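Local atomic coordinates of Hsp70/Hsp90 co-chaperone CNS1 (Saccharomyces cerevisiae, PDB entry 6HFM), a protein that assists the chaperones Hsp90 and Hsp70 as a co-chaperone, binding the C-terminal MEEVD peptide of Hsp90 through its TPR repeats and stimulating the ATPase of the Hsp70 SSA1. Residues Lys34-Asp39 against Val64-Glu69; Leu47-Leu52 against Val132-Asn137; Val101-Glu106 against Ile113-Lys118. All coordinates share one frame; numbering follows the deposited sequence.

In the fold
The chain is the C-terminal part of the co-chaperone, which includes the wheel domain, and all three contacts reach its mixed sheet. Contacts 1 and 2 share strand 47-55: contact 1 spans it at the surface, whereas contact 2 packs it against 132-137 in the interior, with about 9 Å between the two centres. Contact 3 is a hairpin in the same sheet, centre to centre about 20 Å from contact 1, across the middle of the chain, and about 15 Å from contact 2. Val-132 joins the last two, touching Met-105 and Ile-113. The magnesium ion, bound at Asn-17 and Leu-125, lies about 9 Å from the side chain of Leu-134 and about 10 Å from that of Met-105.

Contact 1: residues Lys34-Asp39 against Val64-Glu69; sequences KIRLED and VGEVSE
Arg-36 and Glu-66 meet at the surface as a salt bridge, each side chain reaching toward the other. In the arginine, CG is lodged between the backbone N and the carbonyl carbon (chi1 71°), and from CG the chain runs extended through CD to NE. CB, CG, CD and NE carry the guanidinium outward; contact begins at CZ and NH1. NH1 is the atom that makes the bond, lying 2.8 Å from Glu-66 OE2; CZ follows at 3.6 Å from the same oxygen. NH2 is farther, 3.9 Å from Glu-66 OE2, and OE1 of the glutamate stays 4.0 Å from Arg-36 NH1, so the pairing is one nitrogen to one oxygen and not a two-pronged fork. The guanidinium and carboxylate planes are 32° apart, and the N-H...O angle of 121° makes this a weak hydrogen bond although the ion pair is close. Glu-66 supplies its oxygen from an extended chain. A water between the two backbones gives one hydrogen bond to Lys-34 O (2.7 Å) and another to Gly-65 O (2.8 Å), joining them. Strand 47-55 runs between the two segments, and its Ile-48 touches both charged side chains. Arg-36 is bonded to Ile-48 by its backbone and Val-67 to Tyr-49, so the two segments flank that strand. The arrangement is a salt bridge across the middle strand of three antiparallel neighbours (36-37, 47-55 and 60-68) in the mixed sheet, reaching over a central hydrophobic residue on one solvent-facing side.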
loop_
_atom_site.group_PDB
_atom_site.type_symbol
_atom_site.label_atom_id
_atom_site.label_comp_id
_atom_site.label_asym_id
_atom_site.label_seq_id
_atom_site.Cartn_x
_atom_site.Cartn_y
_atom_site.Cartn_z
ATOM N N LYS A 34 -13.441 -2.256 -4.743
ATOM C CA LYS A 34 -13.849 -0.863 -4.521
ATOM C C LYS A 34 -12.689 0.110 -4.735
ATOM O O LYS A 34 -11.826 0.262 -3.879
ATOM C CB LYS A 34 -14.411 -0.679 -3.111
ATOM C CG LYS A 34 -15.767 -1.329 -2.880
ATOM C CD LYS A 34 -16.230 -1.092 -1.449
ATOM C CE LYS A 34 -17.691 -1.464 -1.248
ATOM N NZ LYS A 34 -18.095 -1.325 0.180
ATOM N N ILE A 35 -12.673 0.741 -5.900
ATOM C CA ILE A 35 -11.761 1.849 -6.208
ATOM C C ILE A 35 -12.606 2.842 -6.997
ATOM O O ILE A 35 -13.392 2.436 -7.856
ATOM C CB ILE A 35 -10.493 1.384 -6.989
ATOM C CG1 ILE A 35 -9.576 2.575 -7.329
ATOM C CG2 ILE A 35 -10.857 0.600 -8.245
ATOM C CD1 ILE A 35 -8.191 2.175 -7.807
ATOM N N ARG A 36 -12.494 4.130 -6.674
ATOM C CA ARG A 36 -13.356 5.139 -7.302
ATOM C C ARG A 36 -12.807 6.552 -7.178
ATOM O O ARG A 36 -12.016 6.841 -6.280
ATOM C CB ARG A 36 -14.763 5.094 -6.683
ATOM C CG ARG A 36 -14.856 5.626 -5.261
ATOM C CD ARG A 36 -16.254 5.430 -4.690
ATOM N NE ARG A 36 -16.577 6.455 -3.696
ATOM C CZ ARG A 36 -16.094 6.500 -2.454
ATOM N NH1 ARG A 36 -15.245 5.575 -2.008
ATOM N NH2 ARG A 36 -16.463 7.487 -1.641
ATOM N N LEU A 37 -13.247 7.411 -8.093
ATOM C CA LEU A 37 -13.118 8.859 -7.947
ATOM C C LEU A 37 -14.234 9.343 -7.033
ATOM O O LEU A 37 -15.383 8.913 -7.180
ATOM C CB LEU A 37 -13.237 9.548 -9.308
ATOM C CG LEU A 37 -12.095 9.274 -10.293
ATOM C CD1 LEU A 37 -12.499 9.642 -11.717
ATOM C CD2 LEU A 37 -10.839 10.024 -9.878
ATOM N N GLU A 38 -13.900 10.244 -6.110
ATOM C CA GLU A 38 -14.883 10.787 -5.161
ATOM C C GLU A 38 -16.084 11.382 -5.895
ATOM O O GLU A 38 -17.227 11.161 -5.498
ATOM C CB GLU A 38 -14.238 11.818 -4.235
ATOM C CG GLU A 38 -15.090 12.167 -3.028
ATOM C CD GLU A 38 -14.318 12.875 -1.927
ATOM O OE1 GLU A 38 -14.793 12.828 -0.769
ATOM O OE2 GLU A 38 -13.253 13.481 -2.204
ATOM N N ASP A 39 -15.810 12.110 -6.980
ATOM C CA ASP A 39 -16.841 12.578 -7.908
ATOM C C ASP A 39 -16.644 11.791 -9.202
ATOM O O ASP A 39 -15.684 12.050 -9.922
ATOM C CB ASP A 39 -16.698 14.081 -8.158
ATOM C CG ASP A 39 -17.062 14.919 -6.942
ATOM O OD1 ASP A 39 -16.901 16.158 -7.007
ATOM O OD2 ASP A 39 -17.510 14.350 -5.919
ATOM N N VAL A 64 -7.890 -1.344 5.462
ATOM C CA VAL A 64 -8.583 -0.058 5.487
ATOM C C VAL A 64 -9.321 0.057 4.158
ATOM O O VAL A 64 -8.694 0.080 3.103
ATOM C CB VAL A 64 -7.590 1.106 5.691
ATOM C CG1 VAL A 64 -8.304 2.451 5.686
ATOM C CG2 VAL A 64 -6.835 0.927 7.003
ATOM N N GLY A 65 -10.651 0.118 4.215
ATOM C CA GLY A 65 -11.479 0.066 3.015
ATOM C C GLY A 65 -11.317 1.227 2.055
ATOM O O GLY A 65 -11.429 1.032 0.840
ATOM N N GLU A 66 -11.067 2.423 2.596
ATOM C CA GLU A 66 -10.940 3.657 1.807
ATOM C C GLU A 66 -9.782 4.525 2.296
ATOM O O GLU A 66 -9.761 4.960 3.452
ATOM C CB GLU A 66 -12.233 4.470 1.883
ATOM C CG GLU A 66 -13.423 3.795 1.228
ATOM C CD GLU A 66 -14.665 4.667 1.199
ATOM O OE1 GLU A 66 -14.718 5.689 1.920
ATOM O OE2 GLU A 66 -15.590 4.331 0.431
ATOM N N VAL A 67 -8.819 4.761 1.405
ATOM C CA VAL A 67 -7.714 5.687 1.629
ATOM C C VAL A 67 -7.652 6.626 0.432
ATOM O O VAL A 67 -7.540 6.170 -0.702
ATOM C CB VAL A 67 -6.365 4.935 1.746
ATOM C CG1 VAL A 67 -5.201 5.909 1.907
ATOM C CG2 VAL A 67 -6.402 3.954 2.914
ATOM N N SER A 68 -7.720 7.933 0.685
ATOM C CA SER A 68 -7.561 8.923 -0.382
ATOM C C SER A 68 -6.114 8.997 -0.846
ATOM O O SER A 68 -5.194 8.939 -0.032
ATOM C CB SER A 68 -7.980 10.317 0.093
ATOM O OG SER A 68 -7.571 11.301 -0.845
ATOM N N GLU A 69 -5.925 9.190 -2.154
ATOM C CA GLU A 69 -4.594 9.424 -2.735
ATOM C C GLU A 69 -3.851 10.639 -2.149
ATOM O O GLU A 69 -2.631 10.701 -2.221
ATOM C CB GLU A 69 -4.699 9.597 -4.254
ATOM C CG GLU A 69 -5.389 10.882 -4.686
ATOM C CD GLU A 69 -5.564 11.000 -6.181
ATOM O OE1 GLU A 69 -4.816 10.352 -6.944
ATOM O OE2 GLU A 69 -6.479 11.747 -6.599
HETATM O O HOH W 1 -11.931 1.930 -1.714
#

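Contact 2: residues Leu47-Leu52 against Val132-Asn137; sequences LIYPAL and VPLFDN
Tyr-49 and Leu-134 give up nearly equal surface to this buried contact, with Asn-137 close behind. The isopropyl end of Leu-134 meets the tyrosine at about a right angle and at one corner of the ring: CD1 lies 4.1 Å and CD2 4.2 Å from Tyr-49 CD2. Of the two methyls, CD2 stands over a ring face, displaced toward the rim, so the leucine covers a shoulder of the ring and not its middle. The tyrosine reaches this place with an unusual first torsion, chi1 24°, well short of a staggered position, which suggests some torsional strain accepted within the packing. Asn-137 takes part through its backbone. Its carbonyl oxygen faces the start of the Tyr-49 side chain and the adjoining proline, 3.9 Å from Tyr-49 CB and 3.4 Å from Pro-50 CD. Asp-136 and Asn-137 both adopt left-handed helical backbone angles, which turn the chain sharply after strand 134-135 and carry that carbonyl to strand 47-55; beyond the turn, the backbones of Leu-139 and Pro-50 are hydrogen-bonded. Met-13 of helix 4-15 touches both Leu-134 and Asn-137. Leu-125, a residue of the magnesium site, packs on both Tyr-49 and Leu-134, so this part of the core abuts the metal-site helix. The contact is mainly apolar packing, one methyl over the ring near its rim, with a carbonyl oxygen close to the polarised CH2 of Pro-50, probably a weak electrostatic contribution. The fit thus appears to rest on shape, since the polar bonds of the turn go elsewhere, Asn-137 N to Asn-20 and Asp-136 to Thr-23.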
loop_
_atom_site.group_PDB
_atom_site.type_symbol
_atom_site.label_atom_id
_atom_site.label_comp_id
_atom_site.label_asym_id
_atom_site.label_seq_id
_atom_site.Cartn_x
_atom_site.Cartn_y
_atom_site.Cartn_z
ATOM N N LEU A 47 -8.990 10.283 -5.985
ATOM C CA LEU A 47 -9.019 8.836 -6.167
ATOM C C LEU A 47 -8.925 8.159 -4.801
ATOM O O LEU A 47 -8.068 8.504 -3.986
ATOM C CB LEU A 47 -7.869 8.393 -7.067
ATOM C CG LEU A 47 -7.813 6.917 -7.468
ATOM C CD1 LEU A 47 -9.048 6.482 -8.242
ATOM C CD2 LEU A 47 -6.555 6.636 -8.278
ATOM N N ILE A 48 -9.817 7.199 -4.565
ATOM C CA ILE A 48 -9.930 6.506 -3.280
ATOM C C ILE A 48 -9.746 5.008 -3.540
ATOM O O ILE A 48 -10.458 4.437 -4.371
ATOM C CB ILE A 48 -11.308 6.764 -2.640
ATOM C CG1 ILE A 48 -11.494 8.260 -2.354
ATOM C CG2 ILE A 48 -11.462 5.985 -1.341
ATOM C CD1 ILE A 48 -12.933 8.679 -2.140
ATOM N N TYR A 49 -8.803 4.385 -2.829
ATOM C CA TYR A 49 -8.539 2.942 -2.966
ATOM C C TYR A 49 -8.391 2.279 -1.595
ATOM O O TYR A 49 -8.085 2.957 -0.614
ATOM C CB TYR A 49 -7.306 2.648 -3.843
ATOM C CG TYR A 49 -6.256 3.745 -3.967
ATOM C CD1 TYR A 49 -5.613 4.258 -2.849
ATOM C CD2 TYR A 49 -5.877 4.239 -5.226
ATOM C CE1 TYR A 49 -4.653 5.255 -2.962
ATOM C CE2 TYR A 49 -4.911 5.228 -5.347
ATOM C CZ TYR A 49 -4.301 5.734 -4.214
ATOM O OH TYR A 49 -3.336 6.710 -4.329
ATOM N N PRO A 50 -8.602 0.950 -1.524
ATOM C CA PRO A 50 -8.359 0.252 -0.270
ATOM C C PRO A 50 -6.864 0.114 0.009
ATOM O O PRO A 50 -6.037 0.320 -0.885
ATOM C CB PRO A 50 -8.995 -1.133 -0.502
ATOM C CG PRO A 50 -9.624 -1.093 -1.857
ATOM C CD PRO A 50 -8.925 -0.001 -2.595
ATOM N N ALA A 51 -6.534 -0.254 1.245
ATOM C CA ALA A 51 -5.153 -0.523 1.648
ATOM C C ALA A 51 -5.035 -1.778 2.499
ATOM O O ALA A 51 -5.820 -1.987 3.437
ATOM C CB ALA A 51 -4.578 0.663 2.404
ATOM N N LEU A 52 -4.052 -2.614 2.155
ATOM C CA LEU A 52 -3.588 -3.701 3.007
ATOM C C LEU A 52 -2.327 -3.220 3.712
ATOM O O LEU A 52 -1.374 -2.787 3.056
ATOM C CB LEU A 52 -3.282 -4.948 2.175
ATOM C CG LEU A 52 -4.486 -5.653 1.557
ATOM C CD1 LEU A 52 -4.036 -6.701 0.552
ATOM C CD2 LEU A 52 -5.352 -6.300 2.629
ATOM N N VAL A 132 6.130 2.116 -8.432
ATOM C CA VAL A 132 5.492 1.512 -7.254
ATOM C C VAL A 132 4.017 1.248 -7.594
ATOM O O VAL A 132 3.232 2.204 -7.670
ATOM C CB VAL A 132 5.599 2.447 -6.028
ATOM C CG1 VAL A 132 4.865 1.876 -4.820
ATOM C CG2 VAL A 132 7.066 2.696 -5.682
ATOM N N PRO A 133 3.626 -0.035 -7.792
ATOM C CA PRO A 133 2.248 -0.315 -8.220
ATOM C C PRO A 133 1.193 -0.456 -7.125
ATOM O O PRO A 133 1.509 -0.706 -5.955
ATOM C CB PRO A 133 2.369 -1.667 -8.960
ATOM C CG PRO A 133 3.816 -1.973 -9.041
ATOM C CD PRO A 133 4.468 -1.239 -7.923
ATOM N N LEU A 134 -0.066 -0.321 -7.540
ATOM C CA LEU A 134 -1.180 -0.939 -6.840
ATOM C C LEU A 134 -1.138 -2.448 -7.101
ATOM O O LEU A 134 -0.655 -2.903 -8.148
ATOM C CB LEU A 134 -2.523 -0.372 -7.314
ATOM C CG LEU A 134 -2.826 1.106 -7.049
ATOM C CD1 LEU A 134 -4.173 1.465 -7.658
ATOM C CD2 LEU A 134 -2.811 1.411 -5.564
ATOM N N PHE A 135 -1.635 -3.210 -6.126
ATOM C CA PHE A 135 -1.817 -4.649 -6.256
ATOM C C PHE A 135 -3.309 -4.929 -6.124
ATOM O O PHE A 135 -3.907 -4.614 -5.098
ATOM C CB PHE A 135 -0.970 -5.396 -5.216
ATOM C CG PHE A 135 0.499 -5.399 -5.546
ATOM C CD1 PHE A 135 1.061 -6.442 -6.273
ATOM C CD2 PHE A 135 1.310 -4.330 -5.186
ATOM C CE1 PHE A 135 2.408 -6.429 -6.613
ATOM C CE2 PHE A 135 2.652 -4.310 -5.528
ATOM C CZ PHE A 135 3.202 -5.361 -6.244
ATOM N N ASP A 136 -3.916 -5.465 -7.190
ATOM C CA ASP A 136 -5.359 -5.731 -7.230
ATOM C C ASP A 136 -6.172 -4.459 -6.934
ATOM O O ASP A 136 -7.159 -4.489 -6.198
ATOM C CB ASP A 136 -5.695 -6.872 -6.261
ATOM C CG ASP A 136 -4.832 -8.092 -6.500
ATOM O OD1 ASP A 136 -4.953 -8.689 -7.593
ATOM O OD2 ASP A 136 -4.031 -8.449 -5.606
ATOM N N ASN A 137 -5.724 -3.347 -7.521
ATOM C CA ASN A 137 -6.351 -2.025 -7.366
ATOM C C ASN A 137 -6.446 -1.555 -5.914
ATOM O O ASN A 137 -7.387 -0.861 -5.531
ATOM C CB ASN A 137 -7.722 -1.969 -8.083
ATOM C CG ASN A 137 -7.608 -1.629 -9.563
ATOM O OD1 ASN A 137 -6.659 -0.974 -10.010
ATOM N ND2 ASN A 137 -8.597 -2.061 -10.328
#

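Contact 3: residues Val101-Glu106 against Ile113-Lys118; sequences VLVFME and IKAGKK
Strands 101-106 and 112-114 pair as an antiparallel hairpin, with Met-105 and Ile-113 a hydrogen-bonded pair and Phe-104 and Lys-114 a non-hydrogen-bonded one. Met-105 N gives a bond to Ile-113 O (3.0 Å) and Ile-113 N returns one to Met-105 O (2.9 Å). Ala-115 N then reaches Val-103 O at 2.8 Å. Farther on the chains part, and a water takes over, accepting from Val-103 N and donating to Ala-115 O. On the face of Phe-104, the ring approaches the backbone and CB of Lys-114, its CE1 4.0 Å from that CB. The lysine's CD goes on to touch Leu-102 CD1; helix 146-155 covers Leu-102 and Phe-104 from this side. On the other face chi1 -63° and an extended chi2 put Met-105 SD 4.1 Å from Ala-115 CB, and the bend at chi3 turns CE toward Val-132; Val-103 CG1 packs on the alanine methyl. Ile-113 lies on this face too, its CG2 near Met-105 CB and 3.6 Å from Met-105 O. Extended Lys-117 sends NZ back to Val-101 O (2.8 Å), almost in line with the carbonyl bond; NZ is also bonded to Pro-98 O, its stronger partner. Backbone bonds thus hold the hairpin where the strands run together; where they diverge, a water and a lysine ammonium satisfy polar backbone groups. Shared by two carbonyl oxygens, the ammonium ties the chain after the hairpin to strand 101-106.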
loop_
_atom_site.group_PDB
_atom_site.type_symbol
_atom_site.label_atom_id
_atom_site.label_comp_id
_atom_site.label_asym_id
_atom_site.label_seq_id
_atom_site.Cartn_x
_atom_site.Cartn_y
_atom_site.Cartn_z
ATOM N N VAL A 101 8.890 3.140 13.284
ATOM C CA VAL A 101 8.669 2.255 12.124
ATOM C C VAL A 101 9.148 2.891 10.827
ATOM O O VAL A 101 9.186 4.117 10.701
ATOM C CB VAL A 101 7.192 1.807 11.956
ATOM C CG1 VAL A 101 6.719 1.045 13.190
ATOM C CG2 VAL A 101 6.253 2.967 11.625
ATOM N N LEU A 102 9.524 2.038 9.876
ATOM C CA LEU A 102 9.680 2.438 8.478
ATOM C C LEU A 102 8.548 1.807 7.677
ATOM O O LEU A 102 7.956 0.808 8.098
ATOM C CB LEU A 102 11.035 1.988 7.933
ATOM C CG LEU A 102 12.278 2.546 8.631
ATOM C CD1 LEU A 102 13.526 2.009 7.949
ATOM C CD2 LEU A 102 12.285 4.063 8.662
ATOM N N VAL A 103 8.245 2.413 6.527
ATOM C CA VAL A 103 7.197 1.926 5.629
ATOM C C VAL A 103 7.859 1.526 4.310
ATOM O O VAL A 103 8.604 2.313 3.722
ATOM C CB VAL A 103 6.116 2.991 5.362
ATOM C CG1 VAL A 103 4.985 2.418 4.514
ATOM C CG2 VAL A 103 5.560 3.539 6.672
ATOM N N PHE A 104 7.578 0.302 3.862
ATOM C CA PHE A 104 8.090 -0.230 2.603
ATOM C C PHE A 104 6.950 -0.585 1.656
ATOM O O PHE A 104 5.849 -0.932 2.086
ATOM C CB PHE A 104 8.989 -1.446 2.845
ATOM C CG PHE A 104 10.192 -1.140 3.686
ATOM C CD1 PHE A 104 11.353 -0.652 3.106
ATOM C CD2 PHE A 104 10.153 -1.308 5.064
ATOM C CE1 PHE A 104 12.459 -0.345 3.878
ATOM C CE2 PHE A 104 11.259 -1.008 5.845
ATOM C CZ PHE A 104 12.415 -0.523 5.249
ATOM N N MET A 105 7.221 -0.448 0.359
ATOM C CA MET A 105 6.294 -0.851 -0.689
ATOM C C MET A 105 7.048 -1.623 -1.759
ATOM O O MET A 105 8.229 -1.364 -2.007
ATOM C CB MET A 105 5.612 0.374 -1.301
ATOM C CG MET A 105 4.752 1.130 -0.292
ATOM S SD MET A 105 3.960 2.637 -0.900
ATOM C CE MET A 105 2.624 1.932 -1.851
ATOM N N GLU A 106 6.356 -2.577 -2.375
ATOM C CA GLU A 106 6.929 -3.394 -3.437
ATOM C C GLU A 106 6.958 -2.602 -4.747
ATOM O O GLU A 106 6.021 -1.852 -5.045
ATOM C CB GLU A 106 6.118 -4.681 -3.595
ATOM C CG GLU A 106 6.699 -5.695 -4.567
ATOM C CD GLU A 106 5.903 -6.992 -4.639
ATOM O OE1 GLU A 106 5.184 -7.334 -3.667
ATOM O OE2 GLU A 106 6.017 -7.691 -5.668
ATOM N N ILE A 113 10.995 -0.536 -1.743
ATOM C CA ILE A 113 11.424 0.853 -1.551
ATOM C C ILE A 113 10.897 1.358 -0.215
ATOM O O ILE A 113 9.776 1.034 0.175
ATOM C CB ILE A 113 10.968 1.772 -2.715
ATOM C CG1 ILE A 113 11.645 3.142 -2.603
ATOM C CG2 ILE A 113 9.448 1.921 -2.780
ATOM C CD1 ILE A 113 11.627 3.915 -3.893
ATOM N N LYS A 114 11.717 2.138 0.484
ATOM C CA LYS A 114 11.281 2.865 1.668
ATOM C C LYS A 114 10.408 4.039 1.205
ATOM O O LYS A 114 10.868 4.892 0.447
ATOM C CB LYS A 114 12.495 3.368 2.458
ATOM C CG LYS A 114 12.163 3.877 3.852
ATOM C CD LYS A 114 13.395 4.411 4.576
ATOM C CE LYS A 114 13.889 5.743 4.016
ATOM N NZ LYS A 114 12.893 6.847 4.126
ATOM N N ALA A 115 9.149 4.050 1.630
ATOM C CA ALA A 115 8.207 5.120 1.297
ATOM C C ALA A 115 8.402 6.302 2.237
ATOM O O ALA A 115 8.226 6.164 3.449
ATOM C CB ALA A 115 6.779 4.612 1.383
ATOM N N GLY A 116 8.761 7.458 1.675
ATOM C CA GLY A 116 8.948 8.683 2.458
ATOM C C GLY A 116 7.693 9.076 3.219
ATOM O O GLY A 116 6.610 9.142 2.635
ATOM N N LYS A 117 7.829 9.332 4.519
ATOM C CA LYS A 117 6.668 9.588 5.383
ATOM C C LYS A 117 5.882 10.856 5.025
ATOM O O LYS A 117 4.674 10.927 5.262
ATOM C CB LYS A 117 7.080 9.602 6.858
ATOM C CG LYS A 117 7.457 8.220 7.365
ATOM C CD LYS A 117 7.804 8.230 8.839
ATOM C CE LYS A 117 8.048 6.818 9.352
ATOM N NZ LYS A 117 8.717 6.831 10.682
ATOM N N LYS A 118 6.559 11.836 4.429
ATOM C CA LYS A 118 5.911 13.082 4.021
ATOM C C LYS A 118 5.237 13.027 2.643
ATOM O O LYS A 118 4.524 13.962 2.278
ATOM C CB LYS A 118 6.921 14.231 4.068
ATOM C CG LYS A 118 7.492 14.473 5.458
ATOM C CD LYS A 118 8.367 15.713 5.479
ATOM C CE LYS A 118 9.015 15.924 6.837
ATOM N NZ LYS A 118 9.720 17.234 6.896
HETATM O O HOH W 2 9.219 5.081 5.837
#